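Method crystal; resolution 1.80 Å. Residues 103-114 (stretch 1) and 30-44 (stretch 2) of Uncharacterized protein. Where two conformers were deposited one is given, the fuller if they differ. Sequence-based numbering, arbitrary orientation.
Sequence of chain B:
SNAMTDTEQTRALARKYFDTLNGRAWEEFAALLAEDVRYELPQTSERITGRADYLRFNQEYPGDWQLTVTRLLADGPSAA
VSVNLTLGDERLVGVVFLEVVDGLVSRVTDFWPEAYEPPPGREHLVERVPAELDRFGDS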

ATOM      1  N   GLY B 103       1.685  21.718  -4.635  1.00 31.66           N
ATOM      2  CA  GLY B 103       1.817  21.152  -5.981  1.00 30.07           C
ATOM      3  C   GLY B 103       3.094  20.372  -6.253  1.00 27.44           C
ATOM      4  O   GLY B 103       3.424  20.091  -7.412  1.00 28.18           O
ATOM      5  N   LEU B 104       3.815  20.028  -5.189  1.00 25.08           N
ATOM      6  CA  LEU B 104       5.047  19.249  -5.285  1.00 21.17           C
ATOM      7  C   LEU B 104       4.984  18.047  -4.355  1.00 20.82           C
ATOM      8  O   LEU B 104       4.329  18.096  -3.309  1.00 23.76           O
ATOM      9  CB  LEU B 104       6.272  20.108  -4.925  1.00 20.30           C
ATOM     10  CG  LEU B 104       6.563  21.345  -5.786  1.00 23.46           C
ATOM     11  CD1 LEU B 104       7.667  22.193  -5.169  1.00 27.13           C
ATOM     12  CD2 LEU B 104       6.914  20.950  -7.216  1.00 26.14           C
ATOM     13  N   VAL B 105       5.680  16.978  -4.738  1.00 20.52           N
ATOM     14  CA  VAL B 105       5.768  15.768  -3.921  1.00 20.01           C
ATOM     15  C   VAL B 105       6.665  16.058  -2.714  1.00 20.60           C
ATOM     16  O   VAL B 105       7.866  16.322  -2.862  1.00 21.98           O
ATOM     17  CB  VAL B 105       6.294  14.577  -4.754  1.00 19.98           C
ATOM     18  CG1 VAL B 105       6.588  13.362  -3.880  1.00 19.33           C
ATOM     19  CG2 VAL B 105       5.296  14.216  -5.846  1.00 23.82           C
ATOM     20  N   SER B 106       6.062  15.994  -1.531  0.50 20.26           N
ATOM     21  CA  SER B 106       6.725  16.335  -0.279  0.50 19.91           C
ATOM     22  C   SER B 106       7.223  15.101   0.484  0.50 20.48           C
ATOM     23  O   SER B 106       8.254  15.151   1.153  0.50 21.54           O
ATOM     24  CB  SER B 106       5.764  17.147   0.589  0.50 19.08           C
ATOM     25  OG  SER B 106       6.310  17.420   1.859  0.50 16.58           O
ATOM     26  N   ARG B 107       6.480  14.000   0.389  1.00 21.38           N
ATOM     27  CA  ARG B 107       6.847  12.751   1.056  1.00 20.27           C
ATOM     28  C   ARG B 107       6.609  11.584   0.122  1.00 20.91           C
ATOM     29  O   ARG B 107       5.624  11.571  -0.626  1.00 21.65           O
ATOM     30  CB  ARG B 107       6.047  12.554   2.347  1.00 23.21           C
ATOM     31  CG  ARG B 107       6.288  13.636   3.390  1.00 24.93           C
ATOM     32  CD  ARG B 107       5.525  13.394   4.678  1.00 27.89           C
ATOM     33  NE  ARG B 107       5.681  14.540   5.569  1.00 35.33           N
ATOM     34  CZ  ARG B 107       6.605  14.637   6.524  1.00 34.64           C
ATOM     35  NH1 ARG B 107       7.459  13.645   6.740  1.00 35.63           N
ATOM     36  NH2 ARG B 107       6.665  15.730   7.272  1.00 39.13           N
ATOM     37  N   VAL B 108       7.522  10.620   0.159  1.00 19.39           N
ATOM     38  CA  VAL B 108       7.377   9.365  -0.581  1.00 20.88           C
ATOM     39  C   VAL B 108       7.664   8.259   0.420  1.00 20.64           C
ATOM     40  O   VAL B 108       8.714   8.264   1.049  1.00 22.26           O
ATOM     41  CB  VAL B 108       8.385   9.267  -1.759  1.00 20.58           C
ATOM     42  CG1 VAL B 108       8.291   7.918  -2.469  1.00 20.51           C
ATOM     43  CG2 VAL B 108       8.185  10.400  -2.758  1.00 22.72           C
ATOM     44  N   THR B 109       6.730   7.329   0.588  1.00 21.22           N
ATOM     45  CA  THR B 109       6.967   6.164   1.435  1.00 20.71           C
ATOM     46  C   THR B 109       6.721   4.921   0.595  1.00 20.92           C
ATOM     47  O   THR B 109       5.594   4.683   0.153  1.00 20.92           O
ATOM     48  CB  THR B 109       6.088   6.193   2.707  1.00 21.63           C
ATOM     49  OG1 THR B 109       6.362   7.396   3.432  1.00 25.86           O
ATOM     50  CG2 THR B 109       6.388   5.009   3.618  1.00 20.76           C
ATOM     51  N   ASP B 110       7.798   4.163   0.372  1.00 22.26           N
ATOM     52  CA  ASP B 110       7.823   2.996  -0.513  1.00 22.15           C
ATOM     53  C   ASP B 110       7.698   1.719   0.294  1.00 21.26           C
ATOM     54  O   ASP B 110       8.407   1.547   1.293  1.00 22.57           O
ATOM     55  CB  ASP B 110       9.178   2.917  -1.233  1.00 23.62           C
ATOM     56  CG  ASP B 110       9.203   3.622  -2.589  1.00 23.94           C
ATOM     57  OD1 ASP B 110       8.376   4.517  -2.863  1.00 22.64           O
ATOM     58  OD2 ASP B 110      10.108   3.279  -3.388  1.00 25.76           O
ATOM     59  N   PHE B 111       6.815   0.826  -0.154  1.00 22.45           N
ATOM     60  CA  PHE B 111       6.771  -0.560   0.306  1.00 24.07           C
ATOM     61  C   PHE B 111       6.997  -1.473  -0.889  1.00 24.40           C
ATOM     62  O   PHE B 111       6.438  -1.239  -1.965  1.00 22.99           O
ATOM     63  CB  PHE B 111       5.412  -0.889   0.932  1.00 24.09           C
ATOM     64  CG  PHE B 111       5.136  -0.147   2.205  1.00 23.53           C
ATOM     65  CD1 PHE B 111       5.631  -0.622   3.421  1.00 24.74           C
ATOM     66  CD2 PHE B 111       4.375   1.025   2.195  1.00 22.18           C
ATOM     67  CE1 PHE B 111       5.376   0.058   4.605  1.00 24.64           C
ATOM     68  CE2 PHE B 111       4.117   1.708   3.378  1.00 24.50           C
ATOM     69  CZ  PHE B 111       4.621   1.223   4.583  1.00 24.47           C
ATOM     70  N   TRP B 112       7.812  -2.509  -0.697  1.00 25.31           N
ATOM     71  CA  TRP B 112       8.087  -3.480  -1.756  1.00 25.91           C
ATOM     72  C   TRP B 112       7.810  -4.876  -1.279  1.00 26.30           C
ATOM     73  O   TRP B 112       8.740  -5.617  -0.960  1.00 29.53           O
ATOM     74  CB  TRP B 112       9.517  -3.317  -2.269  1.00 27.95           C
ATOM     75  CG  TRP B 112       9.692  -1.960  -2.894  1.00 28.59           C
ATOM     76  CD1 TRP B 112      10.261  -0.822  -2.327  1.00 30.16           C
ATOM     77  CD2 TRP B 112       9.219  -1.535  -4.214  1.00 31.51           C
ATOM     78  NE1 TRP B 112      10.197   0.240  -3.196  1.00 29.96           N
ATOM     79  CE2 TRP B 112       9.582  -0.118  -4.345  1.00 30.59           C
ATOM     80  CE3 TRP B 112       8.569  -2.165  -5.271  1.00 33.58           C
ATOM     81  CZ2 TRP B 112       9.299   0.610  -5.493  1.00 32.22           C
ATOM     82  CZ3 TRP B 112       8.283  -1.418  -6.419  1.00 35.37           C
ATOM     83  CH2 TRP B 112       8.641  -0.063  -6.525  1.00 34.43           C
ATOM     84  N   PRO B 113       6.515  -5.248  -1.198  1.00 25.64           N
ATOM     85  CA  PRO B 113       6.180  -6.590  -0.733  1.00 25.15           C
ATOM     86  C   PRO B 113       6.695  -7.634  -1.708  1.00 27.95           C
ATOM     87  O   PRO B 113       6.656  -7.417  -2.925  1.00 31.99           O
ATOM     88  CB  PRO B 113       4.646  -6.589  -0.704  1.00 26.78           C
ATOM     89  CG  PRO B 113       4.233  -5.473  -1.610  1.00 29.64           C
ATOM     90  CD  PRO B 113       5.307  -4.442  -1.460  1.00 26.85           C
ATOM     91  N   GLU B 114       7.202  -8.734  -1.163  1.00 31.09           N
ATOM     92  CA  GLU B 114       7.699  -9.856  -1.963  1.00 34.17           C
ATOM     93  C   GLU B 114       6.900 -11.108  -1.654  1.00 33.59           C
ATOM     94  O   GLU B 114       6.298 -11.211  -0.586  1.00 32.43           O
ATOM     95  CB  GLU B 114       9.184 -10.098  -1.683  1.00 35.67           C
ATOM     96  CG  GLU B 114      10.053  -8.911  -2.059  1.00 39.81           C
ATOM     97  CD  GLU B 114      11.528  -9.161  -1.869  1.00 41.60           C
ATOM     98  OE1 GLU B 114      11.976  -9.229  -0.709  1.00 45.35           O
ATOM     99  OE2 GLU B 114      12.241  -9.269  -2.887  1.00 46.04           O
TER
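Stretch 2 (30-44) AALLAEDVRYELPQT

Stretch 1 forms a continuous strand from Leu-104 to Phe-111, and stretch 2 runs beside it in the same direction. The latter leaves a helix at its start, pairs briefly through Leu-33 and Ala-34, turns a corner at Glu-35 and Asp-36 within a type I turn from Ala-34 to Val-37, and resumes as a strand that reaches Leu-41. The axes of this second strand and of strand 104-111 diverge by only 12° and approach to 4.6 Å, as expected for parallel neighbours. Val-105 pairs with Leu-33 (CA-CA 4.7 Å), Arg-107 with Arg-38 (CA-CA 4.8 Å), Val-108 with Tyr-39 (CA-CA 4.7 Å) and Thr-109 with Glu-40 (CA-CA 4.8 Å); the turn shifts the register between the first two pairs.

Val-105 N donates to Leu-32 O (2.8 Å), and its O accepts from Ala-34 N (2.9 Å). Beyond the turn, Arg-38 N bonds to Ser-106 O (3.0 Å), Val-108 N to Arg-38 O (2.9 Å), Glu-40 N to Val-108 O (2.9 Å) and Asp-110 N to Glu-40 O (2.9 Å). At the corner, one water donates to both Asp-36 O and Ser-106 O, each at 2.8 Å.

Val-105, Leu-33, Val-108 and Tyr-39 share one face, where Val-108 CG1 meets the edge of the Tyr-39 ring at CD1 (3.5 Å). The Tyr-39 hydroxyl extends to Asp-110, with OH donating to OD2 (2.8 Å). Arg-107, Arg-38, Thr-109 and Glu-40 occupy the other face; there, Arg-107 NH1 lies over the Arg-38 guanidinium, 3.9 Å from its NE, while Arg-38 NH1 forms a salt bridge with Glu-40 OE2 (2.9 Å). Past the strands, Gln-43 clasps the Trp-112 backbone like a peptide group: OE1 accepts from Trp-112 N (2.6 Å) and NE2 donates to Trp-112 O (3.2 Å).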

ATOM      1  N   ALA B  30      12.670  15.545 -11.235  1.00 25.31           N
ATOM      2  CA  ALA B  30      13.197  16.464 -10.219  1.00 26.88           C
ATOM      3  C   ALA B  30      12.285  17.681  -9.998  1.00 27.19           C
ATOM      4  O   ALA B  30      12.106  18.117  -8.856  1.00 26.10           O
ATOM      5  CB  ALA B  30      14.613  16.904 -10.564  1.00 29.66           C
ATOM      6  N   ALA B  31      11.698  18.202 -11.080  1.00 25.08           N
ATOM      7  CA  ALA B  31      10.853  19.407 -11.006  1.00 26.28           C
ATOM      8  C   ALA B  31       9.523  19.202 -10.277  1.00 26.86           C
ATOM      9  O   ALA B  31       8.900  20.169  -9.845  1.00 30.74           O
ATOM     10  CB  ALA B  31      10.619  20.001 -12.393  1.00 28.91           C
ATOM     11  N   LEU B  32       9.078  17.955 -10.137  1.00 23.91           N
ATOM     12  CA  LEU B  32       7.861  17.703  -9.370  1.00 25.17           C
ATOM     13  C   LEU B  32       8.111  17.367  -7.895  1.00 23.97           C
ATOM     14  O   LEU B  32       7.162  17.157  -7.140  1.00 24.80           O
ATOM     15  CB  LEU B  32       6.965  16.654 -10.045  1.00 28.18           C
ATOM     16  CG  LEU B  32       7.544  15.318 -10.476  1.00 28.58           C
ATOM     17  CD1 LEU B  32       7.689  14.381  -9.280  1.00 31.16           C
ATOM     18  CD2 LEU B  32       6.655  14.701 -11.549  1.00 28.23           C
ATOM     19  N   LEU B  33       9.379  17.329  -7.490  1.00 23.96           N
ATOM     20  CA  LEU B  33       9.733  17.042  -6.099  1.00 22.94           C
ATOM     21  C   LEU B  33       9.981  18.326  -5.332  1.00 21.46           C
ATOM     22  O   LEU B  33      10.626  19.240  -5.848  1.00 24.40           O
ATOM     23  CB  LEU B  33      10.997  16.188  -6.030  1.00 25.84           C
ATOM     24  CG  LEU B  33      11.040  14.870  -6.801  1.00 25.70           C
ATOM     25  CD1 LEU B  33      12.464  14.335  -6.806  1.00 29.06           C
ATOM     26  CD2 LEU B  33      10.061  13.856  -6.219  1.00 29.02           C
ATOM     27  N   ALA B  34       9.484  18.389  -4.098  1.00 21.58           N
ATOM     28  CA  ALA B  34       9.816  19.490  -3.190  1.00 21.59           C
ATOM     29  C   ALA B  34      11.319  19.496  -2.916  1.00 22.37           C
ATOM     30  O   ALA B  34      11.946  18.434  -2.854  1.00 22.17           O
ATOM     31  CB  ALA B  34       9.046  19.347  -1.886  1.00 24.30           C
ATOM     32  N   GLU B  35      11.905  20.679  -2.747  1.00 22.30           N
ATOM     33  CA  GLU B  35      13.336  20.745  -2.441  1.00 24.95           C
ATOM     34  C   GLU B  35      13.664  19.907  -1.197  1.00 26.26           C
ATOM     35  O   GLU B  35      14.735  19.304  -1.123  1.00 26.80           O
ATOM     36  CB  GLU B  35      13.830  22.192  -2.295  1.00 30.71           C
ATOM     37  CG  GLU B  35      15.348  22.306  -2.346  1.00 35.85           C
ATOM     38  CD  GLU B  35      15.852  23.709  -2.628  1.00 48.27           C
ATOM     39  OE1 GLU B  35      15.226  24.687  -2.164  1.00 51.18           O
ATOM     40  OE2 GLU B  35      16.892  23.829  -3.313  1.00 60.23           O
ATOM     41  N   ASP B  36      12.729  19.845  -0.249  1.00 23.83           N
ATOM     42  CA  ASP B  36      12.936  19.086   0.986  1.00 24.04           C
ATOM     43  C   ASP B  36      12.156  17.772   1.029  1.00 22.75           C
ATOM     44  O   ASP B  36      11.754  17.317   2.105  1.00 23.35           O
ATOM     45  CB  ASP B  36      12.599  19.950   2.210  1.00 28.47           C
ATOM     46  CG  ASP B  36      11.120  20.321   2.289  1.00 30.14           C
ATOM     47  OD1 ASP B  36      10.353  20.030   1.341  1.00 30.86           O
ATOM     48  OD2 ASP B  36      10.723  20.909   3.315  1.00 34.23           O
ATOM     49  N   VAL B  37      11.940  17.168  -0.140  1.00 21.82           N
ATOM     50  CA  VAL B  37      11.250  15.881  -0.223  1.00 20.70           C
ATOM     51  C   VAL B  37      11.895  14.858   0.716  1.00 20.90           C
ATOM     52  O   VAL B  37      13.124  14.812   0.867  1.00 23.07           O
ATOM     53  CB  VAL B  37      11.156  15.342  -1.675  1.00 19.00           C
ATOM     54  CG1 VAL B  37      12.541  15.096  -2.268  1.00 21.99           C
ATOM     55  CG2 VAL B  37      10.301  14.073  -1.732  1.00 18.71           C
ATOM     56  N   ARG B  38      11.048  14.073   1.369  1.00 21.81           N
ATOM     57  CA  ARG B  38      11.502  13.051   2.301  1.00 20.99           C
ATOM     58  C   ARG B  38      11.018  11.682   1.828  1.00 23.57           C
ATOM     59  O   ARG B  38       9.816  11.469   1.648  1.00 23.15           O
ATOM     60  CB  ARG B  38      10.996  13.359   3.712  1.00 20.54           C
ATOM     61  CG  ARG B  38      11.265  12.248   4.719  1.00 21.95           C
ATOM     62  CD  ARG B  38      11.015  12.723   6.138  1.00 25.91           C
ATOM     63  NE  ARG B  38      10.749  11.601   7.025  1.00 28.08           N
ATOM     64  CZ  ARG B  38      10.960  11.605   8.338  1.00 27.55           C
ATOM     65  NH1 ARG B  38      10.674  10.523   9.048  1.00 27.87           N
ATOM     66  NH2 ARG B  38      11.467  12.674   8.941  1.00 27.14           N
ATOM     67  N   TYR B  39      11.976  10.779   1.619  1.00 22.41           N
ATOM     68  CA  TYR B  39      11.728   9.416   1.153  1.00 21.52           C
ATOM     69  C   TYR B  39      12.005   8.424   2.272  1.00 21.51           C
ATOM     70  O   TYR B  39      13.031   8.512   2.945  1.00 23.06           O
ATOM     71  CB  TYR B  39      12.658   9.117  -0.026  1.00 22.73           C
ATOM     72  CG  TYR B  39      12.628   7.701  -0.566  1.00 23.37           C
ATOM     73  CD1 TYR B  39      11.559   7.253  -1.339  1.00 23.62           C
ATOM     74  CD2 TYR B  39      13.695   6.828  -0.352  1.00 27.05           C
ATOM     75  CE1 TYR B  39      11.540   5.974  -1.867  1.00 24.04           C
ATOM     76  CE2 TYR B  39      13.683   5.539  -0.872  1.00 27.99           C
ATOM     77  CZ  TYR B  39      12.604   5.120  -1.628  1.00 26.83           C
ATOM     78  OH  TYR B  39      12.581   3.853  -2.151  1.00 28.67           O
ATOM     79  N   GLU B  40      11.090   7.482   2.467  1.00 21.17           N
ATOM     80  CA  GLU B  40      11.295   6.405   3.427  1.00 22.34           C
ATOM     81  C   GLU B  40      11.081   5.060   2.766  1.00 23.53           C
ATOM     82  O   GLU B  40      10.186   4.909   1.921  1.00 22.25           O
ATOM     83  CB  GLU B  40      10.307   6.512   4.584  1.00 24.42           C
ATOM     84  CG  GLU B  40      10.487   7.688   5.528  1.00 26.00           C
ATOM     85  CD  GLU B  40       9.438   7.655   6.624  1.00 27.60           C
ATOM     86  OE1 GLU B  40       8.356   7.088   6.379  1.00 34.07           O
ATOM     87  OE2 GLU B  40       9.677   8.176   7.722  1.00 30.92           O
ATOM     88  N   LEU B  41      11.913   4.098   3.159  1.00 22.32           N
ATOM     89  CA  LEU B  41      11.698   2.683   2.903  1.00 23.27           C
ATOM     90  C   LEU B  41      11.549   2.016   4.264  1.00 22.84           C
ATOM     91  O   LEU B  41      12.552   1.593   4.849  1.00 24.58           O
ATOM     92  CB  LEU B  41      12.906   2.086   2.178  1.00 24.94           C
ATOM     93  CG  LEU B  41      13.018   2.165   0.660  1.00 30.25           C
ATOM     94  CD1 LEU B  41      14.461   1.923   0.228  1.00 33.10           C
ATOM     95  CD2 LEU B  41      12.082   1.157   0.005  1.00 29.91           C
ATOM     96  N   PRO B  42      10.310   1.944   4.797  1.00 21.42           N
ATOM     97  CA  PRO B  42      10.133   1.432   6.162  1.00 21.96           C
ATOM     98  C   PRO B  42      10.664   0.019   6.403  1.00 24.26           C
ATOM     99  O   PRO B  42      11.164  -0.264   7.500  1.00 26.86           O
ATOM    100  CB  PRO B  42       8.616   1.487   6.358  1.00 20.64           C
ATOM    101  CG  PRO B  42       8.201   2.652   5.517  1.00 20.73           C
ATOM    102  CD  PRO B  42       9.070   2.566   4.290  1.00 21.24           C
ATOM    103  N   GLN B  43      10.575  -0.847   5.391  1.00 23.30           N
ATOM    104  CA  GLN B  43      11.044  -2.234   5.507  1.00 25.13           C
ATOM    105  C   GLN B  43      12.531  -2.324   5.856  1.00 26.91           C
ATOM    106  O   GLN B  43      12.957  -3.241   6.563  1.00 29.50           O
ATOM    107  CB  GLN B  43      10.790  -3.000   4.208  1.00 25.75           C
ATOM    108  CG  GLN B  43       9.353  -3.430   3.962  1.00 23.36           C
ATOM    109  CD  GLN B  43       9.134  -3.788   2.506  1.00 26.82           C
ATOM    110  OE1 GLN B  43       8.923  -2.907   1.672  1.00 27.64           O
ATOM    111  NE2 GLN B  43       9.203  -5.081   2.186  1.00 26.46           N
ATOM    112  N   THR B  44      13.313  -1.367   5.363  1.00 28.49           N
ATOM    113  CA  THR B  44      14.763  -1.390   5.522  1.00 27.05           C
ATOM    114  C   THR B  44      15.267  -0.349   6.516  1.00 28.61           C
ATOM    115  O   THR B  44      16.478  -0.205   6.697  1.00 29.69           O
ATOM    116  CB  THR B  44      15.474  -1.099   4.185  1.00 27.37           C
ATOM    117  OG1 THR B  44      15.060   0.184   3.698  1.00 27.92           O
ATOM    118  CG2 THR B  44      15.156  -2.156   3.152  1.00 28.72           C
TER
HETATM  119  O   HOH W   1       9.195  16.866   3.173  1.00 24.98           O
HETATM  120  O   HOH W   2       7.566  19.848   1.223  1.00 32.32           O
HETATM  121  O   HOH W   3       8.306   9.834   3.591  1.00 28.71           O
HETATM  122  O   HOH W   4       9.685  -0.338   2.688  1.00 33.59           O